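Local coordinates for GEO10716p1 (Drosophila melanogaster, PDB 7BTG), which probably removes phosphate from phosphoarginine in proteins, as an arginine phosphatase of the low molecular weight protein tyrosine phosphatase family, at residues Ala19-Leu24 with Glu144-Phe149; Val35-Leu40 with Thr64-Arg69; Glu48-Gly53 with Asp125-Gln130; Asp75-Asp80 with Leu100-Thr105; Ser88-Leu93 with Cys106-Leu111. The protein carries 1 engineered substitution. All coordinates share one frame; numbering follows the deposited sequence.

Interaction 1: residues Ala19-Leu24 with Glu144-Phe149. With PO4 (phosphate ion), chain C.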
# COMPACT_ATOMS: atom_id res chain seq x y z
N ALA A 19 2.95 7.05 -1.51
CA ALA A 19 3.67 8.31 -1.37
C ALA A 19 4.63 8.28 -0.19
O ALA A 19 5.74 8.82 -0.27
CB ALA A 19 2.66 9.45 -1.21
N ILE A 20 4.22 7.64 0.91
CA ILE A 20 5.05 7.53 2.11
C ILE A 20 6.34 6.77 1.81
O ILE A 20 7.44 7.22 2.15
CB ILE A 20 4.26 6.86 3.25
CG1 ILE A 20 3.41 7.88 3.98
CG2 ILE A 20 5.21 6.11 4.19
CD1 ILE A 20 2.40 7.28 4.93
N LEU A 21 6.21 5.60 1.19
CA LEU A 21 7.38 4.80 0.90
C LEU A 21 8.25 5.48 -0.15
O LEU A 21 9.48 5.37 -0.11
CB LEU A 21 6.97 3.40 0.42
CG LEU A 21 8.18 2.53 0.13
CD1 LEU A 21 9.00 2.43 1.41
CD2 LEU A 21 7.80 1.14 -0.40
N LYS A 22 7.62 6.16 -1.11
CA LYS A 22 8.37 6.95 -2.07
C LYS A 22 9.25 7.98 -1.37
O LYS A 22 10.41 8.17 -1.75
CB LYS A 22 7.43 7.63 -3.06
CG LYS A 22 7.28 6.88 -4.37
CD LYS A 22 6.12 7.41 -5.22
CE LYS A 22 6.06 6.65 -6.55
NZ LYS A 22 5.11 7.29 -7.49
N HIS A 23 8.71 8.65 -0.34
CA HIS A 23 9.49 9.61 0.43
C HIS A 23 10.63 8.93 1.18
O HIS A 23 11.78 9.36 1.10
CB HIS A 23 8.60 10.37 1.40
CG HIS A 23 9.31 11.45 2.17
ND1 HIS A 23 10.09 12.41 1.56
CD2 HIS A 23 9.38 11.70 3.50
CE1 HIS A 23 10.59 13.22 2.48
NE2 HIS A 23 10.18 12.81 3.67
N LEU A 24 10.32 7.84 1.89
CA LEU A 24 11.35 7.14 2.64
C LEU A 24 12.54 6.76 1.77
O LEU A 24 13.69 6.94 2.18
CB LEU A 24 10.75 5.90 3.32
CG LEU A 24 9.83 6.18 4.50
CD1 LEU A 24 9.22 4.87 5.00
CD2 LEU A 24 10.56 6.91 5.65
N GLU A 144 4.76 3.34 10.25
CA GLU A 144 5.56 2.38 11.00
C GLU A 144 5.79 1.12 10.18
O GLU A 144 6.91 0.60 10.14
CB GLU A 144 4.92 2.02 12.34
CG GLU A 144 5.80 1.07 13.17
CD GLU A 144 5.21 0.73 14.54
OE1 GLU A 144 4.21 1.37 14.94
OE2 GLU A 144 5.75 -0.19 15.21
N SER A 145 4.72 0.64 9.51
CA SER A 145 4.82 -0.58 8.70
C SER A 145 5.91 -0.45 7.65
O SER A 145 6.74 -1.35 7.50
CB SER A 145 3.48 -0.88 8.02
OG SER A 145 2.42 -1.05 8.94
N CYS A 146 5.91 0.65 6.89
CA CYS A 146 6.96 0.84 5.90
C CYS A 146 8.34 0.93 6.56
O CYS A 146 9.34 0.46 6.00
CB CYS A 146 6.70 2.10 5.07
SG CYS A 146 5.30 2.04 3.93
N GLU A 147 8.42 1.59 7.71
CA GLU A 147 9.71 1.73 8.38
C GLU A 147 10.28 0.38 8.77
O GLU A 147 11.43 0.06 8.45
CB GLU A 147 9.57 2.62 9.60
CG GLU A 147 9.10 3.98 9.24
CD GLU A 147 9.70 5.04 10.09
OE1 GLU A 147 10.95 5.08 10.17
OE2 GLU A 147 8.93 5.80 10.70
N ARG A 148 9.49 -0.45 9.46
CA ARG A 148 10.02 -1.75 9.85
C ARG A 148 10.28 -2.63 8.64
O ARG A 148 11.22 -3.42 8.65
CB ARG A 148 9.08 -2.42 10.85
CG ARG A 148 8.94 -1.58 12.09
CD ARG A 148 8.49 -2.34 13.29
NE ARG A 148 8.35 -1.43 14.42
CZ ARG A 148 9.34 -1.09 15.24
NH1 ARG A 148 10.55 -1.59 15.07
NH2 ARG A 148 9.12 -0.25 16.24
N PHE A 149 9.48 -2.48 7.58
CA PHE A 149 9.73 -3.26 6.37
C PHE A 149 11.09 -2.93 5.76
O PHE A 149 11.82 -3.83 5.34
CB PHE A 149 8.62 -3.02 5.35
CG PHE A 149 8.98 -3.46 3.95
CD1 PHE A 149 9.20 -2.53 2.95
CD2 PHE A 149 9.15 -4.79 3.66
CE1 PHE A 149 9.54 -2.92 1.67
CE2 PHE A 149 9.50 -5.20 2.38
CZ PHE A 149 9.70 -4.26 1.39
P PO4 C . 1.92 7.11 -10.00
O1 PO4 C . 3.42 7.21 -10.22
O2 PO4 C . 1.50 7.92 -8.79
O3 PO4 C . 1.23 7.68 -11.21
O4 PO4 C . 1.54 5.64 -9.91
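Cys146 faces helix 13-27 and meets Ile20, Leu21 and Leu24 where that helix packs against helix 133-154. The contact is apolar throughout. The sulphur meets two neighbouring residues of helix 13-27, with SG lying 4.1 Å from Ile20 CG2 and equally far from Leu21 CB. A chi1 of -70° sets SG anti to the carbonyl carbon, where it reaches both. Leu24 closes the group one turn further on, its CD1 3.7 Å from Cys146 CB. The same methyl borders the chain of Glu147, 4.3 Å from CG; Glu147, partly exposed, lies where the buried contact ends. The axes of the two segments run 41° apart and 10.1 Å from each other at closest approach.

Polar groups of both segments point elsewhere. Arg148 NE donates to Glu144 OE2 at 3.0 Å, nearly straight, meeting the anti lone pair of the glutamate oxygen, which lies in the guanidinium plane; Arg117 is a second charged partner of this oxygen. Lys22 makes a salt bridge to Glu18 and a weak 3.2 Å hydrogen bond from NZ to O1 of the phosphate ion.

Phe5 of strand 2-7 touches both Leu21 and Cys146, placing the pair of helices against the parallel sheet of this alpha/beta fold. With the charged ends bonded outside the seam or at its margin, the helix-helix contact depends on methyl, methylene and sulphur groups, which favour close fit over direction.

Interaction 2: residues Val35-Leu40 with Thr64-Arg69. With PO4 (phosphate ion), chain C.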
# COMPACT_ATOMS: atom_id res chain seq x y z
N VAL A 35 7.79 2.10 -6.68
CA VAL A 35 6.65 1.98 -5.78
C VAL A 35 5.41 2.41 -6.56
O VAL A 35 5.45 3.39 -7.31
CB VAL A 35 6.84 2.85 -4.52
CG1 VAL A 35 5.72 2.60 -3.51
CG2 VAL A 35 8.19 2.57 -3.89
N ASP A 36 4.31 1.68 -6.38
CA ASP A 36 3.08 1.95 -7.10
C ASP A 36 1.90 1.50 -6.24
O ASP A 36 2.09 0.94 -5.15
CB ASP A 36 3.08 1.24 -8.47
CG ASP A 36 1.95 1.71 -9.39
OD1 ASP A 36 1.60 0.96 -10.33
OD2 ASP A 36 1.41 2.81 -9.14
N SER A 37 0.68 1.72 -6.72
CA SER A 37 -0.46 1.21 -5.97
C SER A 37 -1.61 0.92 -6.92
O SER A 37 -1.66 1.41 -8.05
CB SER A 37 -0.88 2.18 -4.85
OG SER A 37 -1.38 3.41 -5.34
N ALA A 38 -2.52 0.05 -6.45
CA ALA A 38 -3.62 -0.42 -7.27
C ALA A 38 -4.74 -0.87 -6.34
O ALA A 38 -4.57 -0.93 -5.12
CB ALA A 38 -3.17 -1.55 -8.21
N GLY A 39 -5.90 -1.21 -6.94
CA GLY A 39 -7.10 -1.50 -6.18
C GLY A 39 -7.81 -2.74 -6.67
O GLY A 39 -7.40 -3.38 -7.63
N LEU A 40 -8.90 -3.07 -5.98
CA LEU A 40 -9.64 -4.31 -6.22
C LEU A 40 -11.09 -4.07 -6.65
O LEU A 40 -11.87 -5.03 -6.72
CB LEU A 40 -9.57 -5.17 -4.95
CG LEU A 40 -8.15 -5.49 -4.46
CD1 LEU A 40 -8.14 -6.01 -3.07
CD2 LEU A 40 -7.43 -6.51 -5.38
N THR A 64 0.55 13.38 -3.83
CA THR A 64 0.30 12.26 -4.71
C THR A 64 -0.49 12.73 -5.92
O THR A 64 -1.42 13.53 -5.81
CB THR A 64 -0.44 11.13 -4.03
OG1 THR A 64 -0.94 10.24 -5.04
CG2 THR A 64 -1.61 11.66 -3.20
N ASN A 65 -0.10 12.17 -7.07
CA ASN A 65 -0.67 12.36 -8.40
C ASN A 65 -1.71 11.31 -8.77
O ASN A 65 -2.47 11.50 -9.73
CB ASN A 65 0.48 12.29 -9.41
CG ASN A 65 1.49 11.19 -9.03
OD1 ASN A 65 1.81 10.99 -7.84
ND2 ASN A 65 2.02 10.50 -10.03
N HIS A 66 -1.76 10.23 -8.00
CA HIS A 66 -2.08 8.89 -8.49
C HIS A 66 -3.53 8.77 -8.95
O HIS A 66 -4.45 9.18 -8.25
CB HIS A 66 -1.80 7.89 -7.36
CG HIS A 66 -2.17 6.48 -7.68
ND1 HIS A 66 -1.33 5.64 -8.39
CD2 HIS A 66 -3.26 5.74 -7.37
CE1 HIS A 66 -1.89 4.45 -8.50
NE2 HIS A 66 -3.06 4.49 -7.89
N LEU A 67 -3.72 8.21 -10.14
CA LEU A 67 -5.06 7.85 -10.60
C LEU A 67 -5.41 6.44 -10.13
O LEU A 67 -4.64 5.50 -10.35
CB LEU A 67 -5.13 7.93 -12.13
CG LEU A 67 -4.97 9.28 -12.83
CD1 LEU A 67 -4.77 9.10 -14.34
CD2 LEU A 67 -6.14 10.20 -12.56
N GLY A 68 -6.59 6.29 -9.53
CA GLY A 68 -7.04 4.97 -9.12
C GLY A 68 -7.08 3.99 -10.28
O GLY A 68 -7.57 4.33 -11.35
N ARG A 69 -6.52 2.80 -10.10
CA ARG A 69 -6.54 1.79 -11.14
C ARG A 69 -6.74 0.41 -10.52
O ARG A 69 -6.53 0.20 -9.32
CB ARG A 69 -5.24 1.79 -11.99
CG ARG A 69 -4.01 1.24 -11.26
CD ARG A 69 -2.79 1.21 -12.17
NE ARG A 69 -1.61 0.59 -11.54
CZ ARG A 69 -1.39 -0.73 -11.52
NH1 ARG A 69 -2.26 -1.57 -12.07
NH2 ARG A 69 -0.29 -1.21 -10.94
P PO4 C . 1.92 7.11 -10.00
O1 PO4 C . 3.42 7.21 -10.22
O2 PO4 C . 1.50 7.92 -8.79
O3 PO4 C . 1.23 7.68 -11.21
O4 PO4 C . 1.54 5.64 -9.91
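Arg69 and Asp36 reach toward each other tip to tip, and NH2 gives OD1 a 2.9 Å hydrogen bond within a salt bridge. The carboxylate is met from above its plane, while the oxygen lies close to the guanidinium plane. Ala38 CB sits 3.8 Å from CZ, over the centre of one guanidinium face. Beside this pair the His66 ring has Ser37 OG over one face and the phosphate at its edge, where ND1 donates to O4 at 3.2 Å.

The next shell fixes these groups. Asp75 also bridges to Arg69, and Asn10 OD1 accepts from both His66 NE2 and the backbone N of Arg69, while Ser37 OG is bonded to Glu18 and Asn10. His66 N donates to Thr64 OG1 at 3.1 Å, an ST turn that shapes the start of the loop. A leucine in place of Arg69 would probably leave both Asp36 and Asp75 without their cationic mate.

Segment 35-40 belongs to an outermost strand of the parallel sheet, and the loop 64-69 is tied to it by the salt bridge and a weak backbone bond from Gly39 N to Arg69 O. Arginine shared between two carboxylates would offset their repulsion, and the histidine is left oriented toward a bound anion.

Interaction 3: residues Glu48-Gly53 with Asp125-Gln130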
# COMPACT_ATOMS: atom_id res chain seq x y z
N GLU A 48 -8.40 10.73 -8.66
CA GLU A 48 -7.27 11.03 -7.80
C GLU A 48 -7.58 10.64 -6.37
O GLU A 48 -8.75 10.50 -5.99
CB GLU A 48 -6.93 12.52 -7.88
CG GLU A 48 -6.19 12.93 -9.16
CD GLU A 48 -5.33 14.17 -8.97
OE1 GLU A 48 -5.85 15.19 -8.48
OE2 GLU A 48 -4.13 14.11 -9.34
N PRO A 49 -6.55 10.47 -5.52
CA PRO A 49 -6.81 10.02 -4.14
C PRO A 49 -7.77 10.95 -3.44
O PRO A 49 -7.85 12.14 -3.74
CB PRO A 49 -5.42 10.05 -3.49
CG PRO A 49 -4.48 9.88 -4.64
CD PRO A 49 -5.11 10.67 -5.75
N GLN A 50 -8.54 10.38 -2.51
CA GLN A 50 -9.59 11.14 -1.87
C GLN A 50 -9.01 12.36 -1.18
O GLN A 50 -7.97 12.28 -0.52
CB GLN A 50 -10.33 10.27 -0.87
CG GLN A 50 -11.68 10.81 -0.55
CD GLN A 50 -12.32 10.12 0.63
OE1 GLN A 50 -13.50 9.75 0.59
NE2 GLN A 50 -11.55 9.96 1.71
N ALA A 51 -9.71 13.49 -1.31
CA ALA A 51 -9.10 14.79 -1.05
C ALA A 51 -8.55 14.91 0.37
O ALA A 51 -7.48 15.48 0.58
CB ALA A 51 -10.11 15.90 -1.35
N ARG A 52 -9.26 14.35 1.35
CA ARG A 52 -8.78 14.52 2.72
C ARG A 52 -7.50 13.74 3.01
O ARG A 52 -6.88 13.97 4.05
CB ARG A 52 -9.88 14.14 3.70
CG ARG A 52 -10.35 12.73 3.57
CD ARG A 52 -11.84 12.61 3.87
NE ARG A 52 -12.17 12.31 5.26
CZ ARG A 52 -13.09 11.41 5.60
NH1 ARG A 52 -13.71 10.73 4.66
NH2 ARG A 52 -13.37 11.17 6.88
N GLY A 53 -7.09 12.85 2.11
CA GLY A 53 -5.85 12.11 2.28
C GLY A 53 -4.70 12.86 1.64
O GLY A 53 -3.58 12.86 2.15
N ASP A 125 -10.00 0.68 6.27
CA ASP A 125 -10.46 1.61 5.24
C ASP A 125 -11.02 2.88 5.87
O ASP A 125 -12.04 2.81 6.56
CB ASP A 125 -11.55 0.95 4.38
CG ASP A 125 -11.91 1.79 3.17
OD1 ASP A 125 -11.46 2.96 3.06
OD2 ASP A 125 -12.63 1.26 2.31
N PRO A 126 -10.40 4.04 5.65
CA PRO A 126 -10.93 5.30 6.21
C PRO A 126 -11.96 5.99 5.34
O PRO A 126 -12.50 7.01 5.78
CB PRO A 126 -9.67 6.17 6.30
CG PRO A 126 -8.86 5.76 5.12
CD PRO A 126 -9.11 4.25 4.97
N TYR A 127 -12.24 5.47 4.14
CA TYR A 127 -13.11 6.14 3.17
C TYR A 127 -14.40 6.66 3.78
O TYR A 127 -14.81 7.80 3.51
CB TYR A 127 -13.43 5.19 2.01
CG TYR A 127 -14.07 5.84 0.79
CD1 TYR A 127 -15.46 5.96 0.69
CD2 TYR A 127 -13.30 6.30 -0.25
CE1 TYR A 127 -16.05 6.55 -0.44
CE2 TYR A 127 -13.88 6.89 -1.38
CZ TYR A 127 -15.25 7.01 -1.46
OH TYR A 127 -15.79 7.60 -2.57
N PHE A 128 -15.05 5.86 4.61
CA PHE A 128 -16.39 6.16 5.12
C PHE A 128 -16.38 6.60 6.57
O PHE A 128 -17.45 6.72 7.19
CB PHE A 128 -17.29 4.94 4.97
CG PHE A 128 -16.71 3.71 5.62
CD1 PHE A 128 -15.95 2.82 4.88
CD2 PHE A 128 -16.89 3.49 6.97
CE1 PHE A 128 -15.40 1.71 5.48
CE2 PHE A 128 -16.33 2.38 7.58
CZ PHE A 128 -15.58 1.49 6.83
N ILE A 129 -15.21 6.79 7.15
CA ILE A 129 -15.08 7.17 8.55
C ILE A 129 -15.14 8.69 8.61
O ILE A 129 -14.36 9.38 7.95
CB ILE A 129 -13.77 6.64 9.14
CG1 ILE A 129 -13.79 5.12 9.18
CG2 ILE A 129 -13.55 7.21 10.53
CD1 ILE A 129 -14.86 4.53 10.11
N GLN A 130 -16.09 9.21 9.39
CA GLN A 130 -16.30 10.66 9.42
C GLN A 130 -15.12 11.35 10.07
O GLN A 130 -14.64 10.94 11.14
CB GLN A 130 -17.60 11.00 10.14
CG GLN A 130 -18.21 12.35 9.70
CD GLN A 130 -19.29 12.88 10.64
OE1 GLN A 130 -20.19 12.15 11.05
NE2 GLN A 130 -19.20 14.16 10.99
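Tyr127, whose ring lies across from Gln50, has its backbone N bonded to Asp125 OD1 at 2.8 Å. That bond makes an Asx turn, overlapping a type I beta turn from Pro126 to Ile129; the loop so built, Asp-Pro-Tyr in sequence, is consistent with the one that borders the active site in low molecular weight phosphatases. A phosphate ion, probably from the crystallisation liquor, lies about 4 Å from the Tyr127 side chain.

Gln50, just before helix 51-58, extends across the ring. Its OE1 stands over one face, offset toward the rim and 3.5 Å from CE2, with amide and ring planes 21° apart. The ring's far end is held by Asn44, bonded to OH. An alanine at Gln50 would probably leave that face of the tyrosine without its amide cover and the ring freer to turn.

Arg52 reaches for the turn's carbonyls, though the place of NH2 is less sure. NH1 of the same group makes a weak 3.3 Å bond to Tyr127 O.

Interaction 4: residues Asp75-Asp80 with Leu100-Thr105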
# COMPACT_ATOMS: atom_id res chain seq x y z
N ASP A 75 0.57 -7.17 -13.00
CA ASP A 75 1.12 -6.69 -11.74
C ASP A 75 1.75 -7.82 -10.93
O ASP A 75 2.79 -7.63 -10.31
CB ASP A 75 0.03 -5.99 -10.94
CG ASP A 75 -0.34 -4.66 -11.53
OD1 ASP A 75 0.58 -3.96 -11.98
OD2 ASP A 75 -1.54 -4.32 -11.55
N PHE A 76 1.14 -9.01 -10.95
CA PHE A 76 1.64 -10.10 -10.13
C PHE A 76 3.01 -10.61 -10.56
O PHE A 76 3.70 -11.26 -9.76
CB PHE A 76 0.62 -11.24 -10.14
CG PHE A 76 -0.59 -10.95 -9.32
CD1 PHE A 76 -0.69 -11.41 -8.01
CD2 PHE A 76 -1.63 -10.19 -9.83
CE1 PHE A 76 -1.81 -11.14 -7.25
CE2 PHE A 76 -2.76 -9.92 -9.07
CZ PHE A 76 -2.84 -10.39 -7.77
N TYR A 77 3.41 -10.35 -11.80
CA TYR A 77 4.71 -10.73 -12.30
C TYR A 77 5.74 -9.61 -12.26
O TYR A 77 6.93 -9.88 -12.38
CB TYR A 77 4.60 -11.23 -13.75
CG TYR A 77 3.69 -12.42 -13.94
CD1 TYR A 77 4.09 -13.69 -13.58
CD2 TYR A 77 2.42 -12.27 -14.48
CE1 TYR A 77 3.28 -14.77 -13.76
CE2 TYR A 77 1.60 -13.35 -14.66
CZ TYR A 77 2.03 -14.60 -14.30
OH TYR A 77 1.22 -15.68 -14.47
N ASP A 78 5.30 -8.36 -12.08
CA ASP A 78 6.19 -7.21 -12.14
C ASP A 78 6.53 -6.62 -10.78
O ASP A 78 7.12 -5.54 -10.73
CB ASP A 78 5.57 -6.11 -13.01
CG ASP A 78 5.38 -6.54 -14.46
OD1 ASP A 78 6.14 -7.41 -14.95
OD2 ASP A 78 4.46 -5.99 -15.10
N PHE A 79 6.15 -7.25 -9.67
CA PHE A 79 6.48 -6.66 -8.38
C PHE A 79 7.07 -7.72 -7.47
O PHE A 79 6.79 -8.91 -7.60
CB PHE A 79 5.26 -6.00 -7.71
CG PHE A 79 4.83 -4.72 -8.38
CD1 PHE A 79 5.35 -3.51 -7.97
CD2 PHE A 79 3.92 -4.74 -9.43
CE1 PHE A 79 4.97 -2.33 -8.59
CE2 PHE A 79 3.54 -3.57 -10.06
CZ PHE A 79 4.06 -2.36 -9.64
N ASP A 80 7.93 -7.26 -6.56
CA ASP A 80 8.54 -8.14 -5.57
C ASP A 80 7.65 -8.30 -4.34
O ASP A 80 7.58 -9.38 -3.75
CB ASP A 80 9.92 -7.60 -5.15
CG ASP A 80 10.83 -7.32 -6.35
OD1 ASP A 80 11.15 -8.27 -7.10
OD2 ASP A 80 11.22 -6.15 -6.54
N LEU A 100 -3.46 -17.43 -11.82
CA LEU A 100 -2.55 -17.22 -12.94
C LEU A 100 -1.74 -18.50 -13.16
O LEU A 100 -1.08 -18.98 -12.23
CB LEU A 100 -1.62 -16.04 -12.65
CG LEU A 100 -2.39 -14.76 -12.31
CD1 LEU A 100 -1.45 -13.60 -11.92
CD2 LEU A 100 -3.29 -14.41 -13.50
N THR A 101 -1.82 -19.07 -14.37
CA THR A 101 -1.27 -20.41 -14.60
C THR A 101 0.23 -20.46 -14.35
O THR A 101 0.67 -21.23 -13.48
CB THR A 101 -1.66 -20.92 -15.99
N PRO A 102 1.08 -19.64 -15.02
CA PRO A 102 2.45 -19.52 -14.51
C PRO A 102 2.41 -18.81 -13.16
O PRO A 102 2.19 -17.60 -13.11
CB PRO A 102 3.18 -18.70 -15.58
CG PRO A 102 2.12 -17.93 -16.25
CD PRO A 102 0.83 -18.71 -16.14
N SER A 103 2.55 -19.56 -12.07
CA SER A 103 2.46 -18.99 -10.74
C SER A 103 3.43 -17.81 -10.60
O SER A 103 4.59 -17.91 -11.02
CB SER A 103 2.79 -20.04 -9.68
OG SER A 103 1.67 -20.87 -9.43
N PRO A 104 2.99 -16.69 -10.03
CA PRO A 104 3.90 -15.57 -9.82
C PRO A 104 4.81 -15.83 -8.63
O PRO A 104 4.57 -16.72 -7.81
CB PRO A 104 2.96 -14.39 -9.54
CG PRO A 104 1.54 -14.93 -9.80
CD PRO A 104 1.64 -16.39 -9.53
N THR A 105 5.89 -15.04 -8.55
CA THR A 105 6.81 -15.11 -7.43
C THR A 105 6.78 -13.86 -6.57
O THR A 105 7.61 -13.72 -5.67
CB THR A 105 8.24 -15.36 -7.91
OG1 THR A 105 8.51 -14.55 -9.05
CG2 THR A 105 8.41 -16.82 -8.28
O HOH W 1 8.19 -11.22 -8.95
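Tyr77 lays its ring across the loop 100-105, which in this parallel alpha/beta fold leads from helix 87-99 to strand 107-110. From CB the side chain turns by chi1 of -59°, which places CG anti to the carbonyl carbon. Further out the ring's two sides part company: CE2 comes within 4.1 Å of Leu100 CD1, whereas CE1 is 4.2 Å from Pro104 CB. CZ then passes the ring of Pro102, which crosses the tyrosine at about a right angle. At the tip, OH donates to Pro102 O at 2.5 Å, in the carbonyl plane and on a lone pair; OH also lies 3.4 Å from Leu100 CB.

Phe76 works from the neighbouring position. Its CB touches Leu100 CD1 at 3.6 Å and Pro104 CG at 3.8 Å, while its ring turns inward to Leu93, Met96 and Ala97 of helix 87-99. The phenol thus fastens the loop, whose Leu100, Pro102 and Pro104 pack against Phe76 and Tyr77. Beyond them a water donates to Phe79 O at 3.0 Å and is weakly bonded to Thr105 OG1.

Interaction 5: residues Ser88-Leu93 with Cys106-Leu111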
# COMPACT_ATOMS: atom_id res chain seq x y z
N SER A 88 -9.27 -9.10 4.05
CA SER A 88 -10.10 -9.15 2.85
C SER A 88 -9.25 -8.96 1.59
O SER A 88 -9.31 -9.79 0.67
CB SER A 88 -11.20 -8.10 2.91
OG SER A 88 -11.75 -7.89 1.62
N ASN A 89 -8.51 -7.85 1.52
CA ASN A 89 -7.61 -7.61 0.39
C ASN A 89 -6.70 -8.81 0.19
O ASN A 89 -6.53 -9.30 -0.94
CB ASN A 89 -6.71 -6.38 0.58
CG ASN A 89 -7.44 -5.09 0.94
OD1 ASN A 89 -6.79 -4.17 1.47
ND2 ASN A 89 -8.73 -4.99 0.63
N LEU A 90 -6.07 -9.27 1.27
CA LEU A 90 -5.11 -10.37 1.18
C LEU A 90 -5.74 -11.59 0.53
O LEU A 90 -5.17 -12.17 -0.40
CB LEU A 90 -4.57 -10.72 2.57
CG LEU A 90 -3.41 -11.71 2.65
CD1 LEU A 90 -2.20 -11.16 1.95
CD2 LEU A 90 -3.07 -12.01 4.13
N LEU A 91 -6.92 -11.99 1.00
CA LEU A 91 -7.56 -13.19 0.47
C LEU A 91 -7.91 -13.04 -1.00
O LEU A 91 -7.76 -13.99 -1.78
CB LEU A 91 -8.83 -13.54 1.27
CG LEU A 91 -8.62 -14.06 2.68
CD1 LEU A 91 -9.85 -14.81 3.12
CD2 LEU A 91 -7.40 -14.94 2.73
N GLU A 92 -8.38 -11.85 -1.41
CA GLU A 92 -8.70 -11.66 -2.81
C GLU A 92 -7.44 -11.70 -3.65
O GLU A 92 -7.45 -12.23 -4.77
CB GLU A 92 -9.46 -10.35 -3.03
CG GLU A 92 -10.77 -10.26 -2.26
CD GLU A 92 -11.60 -9.03 -2.61
OE1 GLU A 92 -11.26 -8.31 -3.56
OE2 GLU A 92 -12.63 -8.82 -1.94
N LEU A 93 -6.33 -11.16 -3.11
CA LEU A 93 -5.08 -11.16 -3.87
C LEU A 93 -4.49 -12.56 -3.92
O LEU A 93 -3.85 -12.92 -4.92
CB LEU A 93 -4.07 -10.20 -3.26
CG LEU A 93 -4.24 -8.69 -3.39
CD1 LEU A 93 -3.29 -7.98 -2.43
CD2 LEU A 93 -3.97 -8.22 -4.83
N CYS A 106 5.86 -12.93 -6.83
CA CYS A 106 5.71 -11.82 -5.91
C CYS A 106 5.35 -12.35 -4.52
O CYS A 106 4.61 -13.33 -4.39
CB CYS A 106 4.63 -10.87 -6.41
SG CYS A 106 3.04 -11.68 -6.60
N LYS A 107 5.87 -11.70 -3.50
CA LYS A 107 5.42 -11.96 -2.15
C LYS A 107 4.20 -11.08 -1.87
O LYS A 107 4.23 -9.87 -2.10
CB LYS A 107 6.54 -11.69 -1.15
CG LYS A 107 7.86 -12.33 -1.58
CD LYS A 107 8.83 -12.51 -0.44
CE LYS A 107 9.74 -13.71 -0.67
NZ LYS A 107 9.12 -14.97 -0.15
N ILE A 108 3.12 -11.71 -1.39
CA ILE A 108 1.87 -11.03 -1.09
C ILE A 108 1.67 -11.07 0.42
O ILE A 108 1.56 -12.15 1.01
CB ILE A 108 0.68 -11.67 -1.82
CG1 ILE A 108 0.88 -11.61 -3.34
CG2 ILE A 108 -0.61 -11.00 -1.38
CD1 ILE A 108 0.02 -12.62 -4.12
N GLN A 109 1.61 -9.90 1.06
CA GLN A 109 1.65 -9.87 2.51
C GLN A 109 0.76 -8.76 3.05
O GLN A 109 0.55 -7.73 2.40
CB GLN A 109 3.10 -9.70 3.04
CG GLN A 109 4.09 -10.76 2.53
CD GLN A 109 5.56 -10.44 2.86
OE1 GLN A 109 5.91 -9.33 3.24
NE2 GLN A 109 6.41 -11.44 2.71
N LEU A 110 0.24 -8.99 4.25
CA LEU A 110 -0.41 -7.95 5.02
C LEU A 110 0.63 -6.91 5.41
O LEU A 110 1.61 -7.25 6.08
CB LEU A 110 -1.05 -8.58 6.24
CG LEU A 110 -2.13 -7.88 7.04
CD1 LEU A 110 -3.36 -7.68 6.18
CD2 LEU A 110 -2.45 -8.74 8.24
N LEU A 111 0.46 -5.67 4.96
CA LEU A 111 1.48 -4.65 5.24
C LEU A 111 1.67 -4.46 6.73
O LEU A 111 2.81 -4.32 7.21
CB LEU A 111 1.09 -3.31 4.60
CG LEU A 111 1.88 -2.10 5.10
CD1 LEU A 111 3.32 -2.19 4.65
CD2 LEU A 111 1.26 -0.79 4.62
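Leu90 and Leu93, one turn apart on helix 87-99, converge on the CG2 methyl of Ile108. Leu90 has CG anti to its backbone N (chi1 -172°), and its CD1 reaches the strand, lying 3.7 Å from Ile108 CG2. The same methyl rests 4.0 Å from the carbonyl carbon of Gln109, meeting backbone as well as side chain. Leu93 takes the other common rotamer, with CG beside the backbone N; here CB makes the nearest side-chain approach, 4.0 Å from Ile108 CG2.

The helix and strand 107-110 run nearly antiparallel, the axes of the two segments 161° apart, the helix being that of the beta-alpha-beta crossover that begins with strand 81-84. Phe76 packs on both Leu93 and Ile108, extending the apolar layer.

On the strand, Ile108 CG2 is itself anti to the backbone N and is the methyl that both leucines share. CD1, on the other branch, comes 4.0 Å from Leu93 O. Gln109 points away from the helix, and its OE1 is hydrogen-bonded to Tyr114 OH.

Overall arrangement
The five contacts surround one four-stranded parallel sheet within a single phosphatase domain. Interaction 1 joins the helices 13-27 and 133-154 and encloses the other four along the chain. Interaction 2, on strand 34-39, touches interactions 1, 3, 4 and 5, and its centre lies 14 to 18 Å from each of theirs. It meets interaction 4 through the Arg69-Asp75 salt bridge. Interactions 4 and 5 alternate in sequence, centres about 13 Å apart, and share the path from helix 73-78 through helix 87-99 to edge strand 107-110. Interactions 3 and 4 lie across the chain's centre, their own centres about 29 Å apart. Phosphate ions, probably from the crystallisation liquor, lie beside interactions 2 and 3 and reach interaction 1 only through Lys22.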